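Local coordinates for protein contact-dependent inhibitor A (Escherichia coli NC101, PDB 5I4Q) that is a contact-dependent inhibition toxin domain, probably delivered into neighbouring bacteria to stop their growth, and is bound by its immunity protein, at residues 8-11 and 16-19; 30-33 and 39-42; 64-69 and 73-78. All coordinates share one frame; numbering follows the deposited sequence.

Contact 1 (8-11 and 16-19); sequences KKIS and FYTV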
loop_
_atom_site.group_PDB
_atom_site.type_symbol
_atom_site.label_atom_id
_atom_site.label_comp_id
_atom_site.label_asym_id
_atom_site.label_seq_id
_atom_site.Cartn_x
_atom_site.Cartn_y
_atom_site.Cartn_z
ATOM N N LYS A 8 -36.308 4.265 13.704
ATOM C CA LYS A 8 -36.509 3.703 15.038
ATOM C C LYS A 8 -35.363 4.194 15.931
ATOM O O LYS A 8 -34.192 4.041 15.608
ATOM C CB LYS A 8 -36.570 2.169 15.016
ATOM C CG LYS A 8 -37.632 1.570 14.091
ATOM C CD LYS A 8 -37.413 0.070 13.878
ATOM C CE LYS A 8 -38.009 -0.434 12.559
ATOM N NZ LYS A 8 -37.249 -0.008 11.330
ATOM N N LYS A 9 -35.725 4.830 17.032
ATOM C CA LYS A 9 -34.783 5.410 17.945
ATOM C C LYS A 9 -33.985 4.300 18.628
ATOM O O LYS A 9 -34.528 3.263 18.978
ATOM C CB LYS A 9 -35.538 6.296 18.947
ATOM C CG LYS A 9 -34.787 6.740 20.195
ATOM C CD LYS A 9 -35.652 7.704 21.024
ATOM C CE LYS A 9 -35.063 7.987 22.410
ATOM N NZ LYS A 9 -35.284 6.872 23.372
ATOM N N ILE A 10 -32.673 4.519 18.758
ATOM C CA ILE A 10 -31.815 3.658 19.556
ATOM C C ILE A 10 -31.850 4.223 20.991
ATOM O O ILE A 10 -31.572 5.415 21.228
ATOM C CB ILE A 10 -30.378 3.605 18.980
ATOM C CG1 ILE A 10 -30.391 2.922 17.592
ATOM C CG2 ILE A 10 -29.438 2.862 19.922
ATOM C CD1 ILE A 10 -29.078 2.930 16.789
ATOM N N SER A 11 -32.220 3.364 21.938
ATOM C CA SER A 11 -32.274 3.736 23.362
ATOM C C SER A 11 -30.991 3.336 24.058
ATOM O O SER A 11 -30.363 2.327 23.703
ATOM C CB SER A 11 -33.445 3.052 24.071
ATOM O OG SER A 11 -34.602 3.170 23.288
ATOM N N PHE A 16 -26.462 -0.431 27.889
ATOM C CA PHE A 16 -26.779 -1.072 26.616
ATOM C C PHE A 16 -27.391 -0.102 25.640
ATOM O O PHE A 16 -28.052 0.847 26.033
ATOM C CB PHE A 16 -27.788 -2.216 26.772
ATOM C CG PHE A 16 -27.286 -3.361 27.576
ATOM C CD1 PHE A 16 -26.436 -4.291 27.020
ATOM C CD2 PHE A 16 -27.673 -3.518 28.890
ATOM C CE1 PHE A 16 -25.963 -5.363 27.764
ATOM C CE2 PHE A 16 -27.212 -4.591 29.649
ATOM C CZ PHE A 16 -26.353 -5.518 29.091
ATOM N N TYR A 17 -27.173 -0.370 24.355
ATOM C CA TYR A 17 -27.905 0.291 23.318
ATOM C C TYR A 17 -28.913 -0.733 22.786
ATOM O O TYR A 17 -28.548 -1.891 22.509
ATOM C CB TYR A 17 -26.956 0.767 22.176
ATOM C CG TYR A 17 -26.013 1.914 22.510
ATOM C CD1 TYR A 17 -26.463 3.232 22.537
ATOM C CD2 TYR A 17 -24.663 1.674 22.808
ATOM C CE1 TYR A 17 -25.590 4.284 22.829
ATOM C CE2 TYR A 17 -23.802 2.697 23.131
ATOM C CZ TYR A 17 -24.258 4.005 23.126
ATOM O OH TYR A 17 -23.368 5.007 23.426
ATOM N N THR A 18 -30.156 -0.298 22.584
ATOM C CA THR A 18 -31.222 -1.223 22.285
ATOM C C THR A 18 -32.089 -0.655 21.203
ATOM O O THR A 18 -32.316 0.551 21.176
ATOM C CB THR A 18 -32.104 -1.498 23.555
ATOM O OG1 THR A 18 -32.678 -0.272 23.992
ATOM C CG2 THR A 18 -31.306 -2.024 24.750
ATOM N N VAL A 19 -32.580 -1.525 20.323
ATOM C CA VAL A 19 -33.543 -1.151 19.277
ATOM C C VAL A 19 -34.016 -2.416 18.545
ATOM O O VAL A 19 -33.195 -3.330 18.324
ATOM C CB VAL A 19 -32.933 -0.154 18.274
ATOM C CG1 VAL A 19 -31.793 -0.794 17.533
ATOM C CG2 VAL A 19 -33.961 0.354 17.258
#
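Val19 packs its two methyl branches against different parts of segment 8-11. Its CG2, anti to the backbone N, reaches the strand backbone and sits 3.4 Å from Lys9 O, with Lys8 CB a little further on. The other methyl takes the place between backbone N and carbonyl carbon (chi1 64°), which sets Val19 CG1 4.0 Å from Ile10 CG1, the two side chains crossing at a slant. Ile10 turns its other branch to Tyr17, two residues before Val19: Ile10 CG2 meets Tyr17 CB at 4.0 Å. These three side chains line the side of the hairpin that faces helices 26-34 and 40-48, and Tyr17 OH is hydrogen-bonded to Glu30 there.

Ser11 and Thr18 occupy the other face as a hydrogen-bonded antiparallel pair. Ser11 N gives its hydrogen to Thr18 O over 2.9 Å, and Thr18 N returns one of equal length to Ser11 O. The same Ser11 O is also approached by Tyr17 CA at 3.2 Å and, weakly, by the hydroxyl Thr18 OG1. At its start, segment 8-11 pairs through Lys8 and Lys9 with an antiparallel strand of another protein in the complex. Contact 1 is thus a beta hairpin at the edge of a three-stranded antiparallel meander that continues across an interface.

Contact 2 (30-33 and 39-42); sequences EKLW and APFV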
loop_
_atom_site.group_PDB
_atom_site.type_symbol
_atom_site.label_atom_id
_atom_site.label_comp_id
_atom_site.label_asym_id
_atom_site.label_seq_id
_atom_site.Cartn_x
_atom_site.Cartn_y
_atom_site.Cartn_z
ATOM N N GLU A 30 -19.575 0.657 20.746
ATOM C CA GLU A 30 -18.689 1.751 20.348
ATOM C C GLU A 30 -17.434 1.228 19.683
ATOM O O GLU A 30 -16.883 1.869 18.759
ATOM C CB GLU A 30 -18.389 2.630 21.579
ATOM C CG GLU A 30 -19.684 3.298 22.018
ATOM C CD GLU A 30 -19.619 4.064 23.345
ATOM O OE1 GLU A 30 -18.561 4.057 23.983
ATOM O OE2 GLU A 30 -20.656 4.668 23.743
ATOM N N LYS A 31 -17.001 0.052 20.139
ATOM C CA LYS A 31 -15.785 -0.562 19.632
ATOM C C LYS A 31 -15.954 -0.914 18.159
ATOM O O LYS A 31 -15.079 -0.711 17.382
ATOM C CB LYS A 31 -15.490 -1.830 20.410
ATOM C CG LYS A 31 -14.125 -2.444 20.114
ATOM C CD LYS A 31 -14.027 -3.863 20.704
ATOM C CE LYS A 31 -12.740 -4.521 20.244
ATOM N NZ LYS A 31 -12.315 -5.719 21.011
ATOM N N LEU A 32 -17.108 -1.459 17.802
ATOM C CA LEU A 32 -17.378 -1.849 16.438
ATOM C C LEU A 32 -17.329 -0.665 15.504
ATOM O O LEU A 32 -16.583 -0.672 14.563
ATOM C CB LEU A 32 -18.708 -2.573 16.398
ATOM C CG LEU A 32 -18.708 -4.010 16.941
ATOM C CD1 LEU A 32 -20.124 -4.523 16.962
ATOM C CD2 LEU A 32 -17.943 -4.988 16.102
ATOM N N TRP A 33 -18.006 0.423 15.814
ATOM C CA TRP A 33 -17.852 1.632 14.953
ATOM C C TRP A 33 -16.410 2.141 14.882
ATOM O O TRP A 33 -15.913 2.513 13.853
ATOM C CB TRP A 33 -18.703 2.762 15.505
ATOM C CG TRP A 33 -20.185 2.577 15.246
ATOM C CD1 TRP A 33 -21.094 1.922 16.037
ATOM C CD2 TRP A 33 -20.920 3.140 14.158
ATOM N NE1 TRP A 33 -22.369 2.044 15.472
ATOM C CE2 TRP A 33 -22.270 2.798 14.328
ATOM C CE3 TRP A 33 -20.562 3.904 13.061
ATOM C CZ2 TRP A 33 -23.245 3.179 13.432
ATOM C CZ3 TRP A 33 -21.556 4.304 12.161
ATOM C CH2 TRP A 33 -22.868 3.928 12.350
ATOM N N ALA A 39 -22.397 0.135 11.832
ATOM C CA ALA A 39 -23.789 -0.261 11.742
ATOM C C ALA A 39 -23.992 -1.687 12.236
ATOM O O ALA A 39 -24.454 -2.525 11.488
ATOM C CB ALA A 39 -24.264 -0.118 10.319
ATOM N N PRO A 40 -23.657 -1.946 13.513
ATOM C CA PRO A 40 -23.819 -3.257 14.106
ATOM C C PRO A 40 -25.242 -3.784 14.185
ATOM O O PRO A 40 -25.422 -4.961 14.162
ATOM C CB PRO A 40 -23.318 -3.072 15.530
ATOM C CG PRO A 40 -22.573 -1.827 15.550
ATOM C CD PRO A 40 -23.118 -0.972 14.485
ATOM N N PHE A 41 -26.240 -2.923 14.318
ATOM C CA PHE A 41 -27.628 -3.377 14.295
ATOM C C PHE A 41 -28.017 -3.821 12.922
ATOM O O PHE A 41 -28.731 -4.836 12.766
ATOM C CB PHE A 41 -28.589 -2.302 14.794
ATOM C CG PHE A 41 -28.533 -2.100 16.286
ATOM C CD1 PHE A 41 -29.105 -3.027 17.146
ATOM C CD2 PHE A 41 -27.952 -0.997 16.820
ATOM C CE1 PHE A 41 -29.077 -2.846 18.509
ATOM C CE2 PHE A 41 -27.945 -0.793 18.179
ATOM C CZ PHE A 41 -28.495 -1.722 19.025
ATOM N N VAL A 42 -27.583 -3.068 11.924
ATOM C CA VAL A 42 -27.802 -3.497 10.541
ATOM C C VAL A 42 -27.113 -4.850 10.263
ATOM O O VAL A 42 -27.734 -5.758 9.734
ATOM C CB VAL A 42 -27.316 -2.439 9.568
ATOM C CG1 VAL A 42 -27.341 -3.001 8.156
ATOM C CG2 VAL A 42 -28.168 -1.198 9.684
#
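Leu32 (chi1 -75°) and Trp33 both carry CG anti to the carbonyl carbon, beside the backbone N, and from neighbouring places on helix 26-34 they reach the start of helix 40-48. The indole stands across its CB-CG bond (chi2 89°), and this turn lays one face over the backbone that leads into the second helix. Together the segments form the junction where helix 26-34 passes through a short loop into helix 40-48, with Pro40 as the first residue of the second helix and Ala39 at its N-cap position. Ala39 has a left-handed backbone (phi 57°), which lets the chain turn sharply before the proline.

Pro40 is the residue that both side chains touch. Leu32 CD1 comes to 3.8 Å from Pro40 CB, the two side chains sliding past one another in opposite directions, and Leu32 CB rests near Pro40 CG. From the next helix residue the indole crosses the proline ring at about a right angle. No hydrogen bond joins the segments; they meet through van der Waals contact. Behind the junction, Phe24 of strand 22-25 packs against both Leu32 and Pro40, while Tyr29 meets the Trp33 ring edge-to-face.

The opening of the second helix is also a binding surface: an acidic side chain of another protein in the complex accepts a hydrogen bond from Phe41 N, and acidic side chains of that protein pack on Trp33, Ala39 and Pro40.

The indole makes two close approaches. Ala39 N lies over one face, off toward the rim of the six-membered ring and nearest to Trp33 CZ2 at 3.5 Å. On the pyrrole side Trp33 NE1 meets the proline ring carbon Pro40 CD at 3.3 Å.

Contact 3 (64-69 and 73-78); sequences YLRYEG and EMIYNP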
loop_
_atom_site.group_PDB
_atom_site.type_symbol
_atom_site.label_atom_id
_atom_site.label_comp_id
_atom_site.label_asym_id
_atom_site.label_seq_id
_atom_site.Cartn_x
_atom_site.Cartn_y
_atom_site.Cartn_z
ATOM N N TYR A 64 -26.641 -18.169 25.196
ATOM C CA TYR A 64 -26.160 -17.687 23.907
ATOM C C TYR A 64 -26.129 -18.801 22.898
ATOM O O TYR A 64 -25.914 -19.948 23.259
ATOM C CB TYR A 64 -24.760 -17.018 24.020
ATOM C CG TYR A 64 -24.814 -15.604 24.561
ATOM C CD1 TYR A 64 -24.722 -15.343 25.925
ATOM C CD2 TYR A 64 -24.964 -14.528 23.717
ATOM C CE1 TYR A 64 -24.781 -14.039 26.420
ATOM C CE2 TYR A 64 -25.014 -13.235 24.191
ATOM C CZ TYR A 64 -24.900 -12.984 25.545
ATOM O OH TYR A 64 -24.979 -11.688 25.981
ATOM N N LEU A 65 -26.317 -18.413 21.631
ATOM C CA LEU A 65 -26.171 -19.326 20.492
ATOM C C LEU A 65 -25.272 -18.712 19.439
ATOM O O LEU A 65 -25.151 -17.499 19.331
ATOM C CB LEU A 65 -27.534 -19.611 19.852
ATOM C CG LEU A 65 -28.612 -20.094 20.800
ATOM C CD1 LEU A 65 -29.998 -19.781 20.256
ATOM C CD2 LEU A 65 -28.400 -21.577 21.026
ATOM N N ARG A 66 -24.674 -19.573 18.630
ATOM C CA ARG A 66 -23.953 -19.127 17.472
ATOM C C ARG A 66 -24.826 -19.164 16.220
ATOM O O ARG A 66 -25.318 -20.212 15.853
ATOM C CB ARG A 66 -22.774 -20.004 17.262
ATOM C CG ARG A 66 -21.735 -19.449 16.313
ATOM C CD ARG A 66 -20.990 -20.624 15.705
ATOM N NE ARG A 66 -19.898 -20.195 14.832
ATOM C CZ ARG A 66 -19.873 -20.313 13.499
ATOM N NH1 ARG A 66 -20.895 -20.850 12.820
ATOM N NH2 ARG A 66 -18.810 -19.865 12.835
ATOM N N TYR A 67 -24.932 -18.008 15.555
ATOM C CA TYR A 67 -25.645 -17.830 14.322
ATOM C C TYR A 67 -24.648 -17.514 13.202
ATOM O O TYR A 67 -23.715 -16.688 13.371
ATOM C CB TYR A 67 -26.572 -16.628 14.428
ATOM C CG TYR A 67 -27.813 -16.794 15.247
ATOM C CD1 TYR A 67 -27.749 -17.100 16.612
ATOM C CD2 TYR A 67 -29.071 -16.561 14.690
ATOM C CE1 TYR A 67 -28.910 -17.201 17.378
ATOM C CE2 TYR A 67 -30.226 -16.659 15.452
ATOM C CZ TYR A 67 -30.136 -16.987 16.794
ATOM O OH TYR A 67 -31.273 -17.099 17.538
ATOM N N GLU A 68 -24.853 -18.123 12.046
ATOM C CA GLU A 68 -23.990 -17.885 10.916
ATOM C C GLU A 68 -24.790 -17.642 9.644
ATOM O O GLU A 68 -25.560 -18.489 9.232
ATOM C CB GLU A 68 -23.069 -19.066 10.700
ATOM C CG GLU A 68 -21.968 -18.767 9.669
ATOM C CD GLU A 68 -20.879 -19.831 9.620
ATOM O OE1 GLU A 68 -20.958 -20.802 10.421
ATOM O OE2 GLU A 68 -19.961 -19.709 8.776
ATOM N N GLY A 69 -24.575 -16.501 9.013
ATOM C CA GLY A 69 -25.273 -16.148 7.816
ATOM C C GLY A 69 -24.865 -14.767 7.372
ATOM O O GLY A 69 -24.261 -14.046 8.122
ATOM N N GLU A 73 -20.727 -14.271 11.569
ATOM C CA GLU A 73 -20.924 -15.172 12.683
ATOM C C GLU A 73 -21.213 -14.274 13.829
ATOM O O GLU A 73 -20.512 -13.261 14.075
ATOM C CB GLU A 73 -19.683 -15.972 13.086
ATOM C CG GLU A 73 -19.068 -16.807 11.972
ATOM C CD GLU A 73 -17.646 -17.334 12.280
ATOM O OE1 GLU A 73 -17.154 -17.115 13.406
ATOM O OE2 GLU A 73 -17.022 -17.968 11.364
HETATM N N MSE A 74 -22.197 -14.697 14.596
HETATM C CA MSE A 74 -22.675 -13.914 15.695
HETATM C C MSE A 74 -22.985 -14.816 16.873
HETATM O O MSE A 74 -23.488 -15.945 16.722
HETATM C CB MSE A 74 -23.936 -13.260 15.181
HETATM C CG MSE A 74 -24.776 -12.740 16.294
HETATM SE SE MSE A 74 -26.229 -11.683 15.520
HETATM C CE MSE A 74 -27.693 -13.010 15.389
ATOM N N ILE A 75 -22.727 -14.284 18.054
ATOM C CA ILE A 75 -23.049 -14.918 19.299
ATOM C C ILE A 75 -24.152 -14.026 19.891
ATOM O O ILE A 75 -23.933 -12.833 20.189
ATOM C CB ILE A 75 -21.813 -14.960 20.207
ATOM C CG1 ILE A 75 -20.633 -15.688 19.517
ATOM C CG2 ILE A 75 -22.124 -15.555 21.587
ATOM C CD1 ILE A 75 -20.865 -17.144 19.161
ATOM N N TYR A 76 -25.321 -14.627 20.080
ATOM C CA TYR A 76 -26.609 -13.917 20.288
ATOM C C TYR A 76 -27.520 -14.693 21.237
ATOM O O TYR A 76 -27.591 -15.939 21.187
ATOM C CB TYR A 76 -27.333 -13.788 18.964
ATOM C CG TYR A 76 -28.716 -13.195 18.994
ATOM C CD1 TYR A 76 -28.896 -11.852 19.184
ATOM C CD2 TYR A 76 -29.827 -13.985 18.778
ATOM C CE1 TYR A 76 -30.144 -11.293 19.162
ATOM C CE2 TYR A 76 -31.097 -13.448 18.762
ATOM C CZ TYR A 76 -31.253 -12.102 18.956
ATOM O OH TYR A 76 -32.497 -11.546 18.923
ATOM N N ASN A 77 -28.139 -13.933 22.135
ATOM C CA ASN A 77 -29.035 -14.458 23.154
ATOM C C ASN A 77 -30.471 -14.192 22.708
ATOM O O ASN A 77 -30.982 -13.080 22.889
ATOM C CB ASN A 77 -28.779 -13.789 24.475
ATOM C CG ASN A 77 -29.517 -14.457 25.604
ATOM O OD1 ASN A 77 -30.668 -14.818 25.473
ATOM N ND2 ASN A 77 -28.845 -14.642 26.707
ATOM N N PRO A 78 -31.130 -15.211 22.116
ATOM C CA PRO A 78 -32.516 -15.010 21.634
ATOM C C PRO A 78 -33.544 -14.565 22.728
ATOM O O PRO A 78 -34.526 -13.948 22.398
ATOM C CB PRO A 78 -32.870 -16.361 21.015
ATOM C CG PRO A 78 -32.001 -17.330 21.741
ATOM C CD PRO A 78 -30.719 -16.619 22.040
#
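Tyr67 and Tyr76 meet as a T-shaped pair, the edge of Tyr76 directed at the face of Tyr67 with the planes at 86°. Tyr76 CD2 lies 3.6 Å from Tyr67 CZ and as close to Tyr67 CE1. Met74, a selenomethionine in this model, runs beside Tyr67 in the same direction; a bend at its third torsion (chi3 94°) lays the terminal methyl on the Tyr67 ring in a CH-pi contact, Met74 CE coming to 3.8 Å from Tyr67 CG. Further along, Leu65 CD1 touches Pro78 CG at 3.5 Å.

Arg66 and Ile75 face the other way, with Ile75 CD1 against Arg66 CG. The other branch of Ile75, CG2, packs on Tyr64 CD2 at 3.7 Å, and Asn77 CB sits over the face of that same ring. The Arg66 guanidinium lies between the carboxylates of Glu68 and Glu73 in a salt-bridge network whose exact spacing is doubtful, while Tyr81 of the immunity protein is hydrogen-bonded to Glu73 OE1.

Two pairs of backbone hydrogen bonds fix these faces: Leu65 with Tyr76, and Tyr67 with Met74, where Tyr67 N reaches Met74 O over 2.8 Å in a nearly straight bond (172°). Val47 and Leu48 of helix 40-48 cover Tyr67 and Met74, and strands 53-56 and 82-88 flank the pair. Four antiparallel strands follow one another here as a meander, and segments 64-69 and 73-78 supply its central hairpin, with one face turned to a helix and the other partly to the immunity protein.

How the contacts relate
From the N terminus the three contacts come in series, none enclosing or crossing another. Contact 1 closes the turn at 13-15, contact 2 the loop between the two helices, and contact 3 the short turn at 70-71. The first two touch, through Phe41, whose CD1 lies 3.5 Å from Val19 CG1, and through Tyr17 with Glu30, so the small N-terminal sheet packs directly on the two helices. Contact 3 lies across the chain's centre from both, its centre about 19 Å from that of contact 1 and about 16 Å from that of contact 2. Helix 40-48 spans the gap, starting in contact 2 and ending against the hairpin of contact 3.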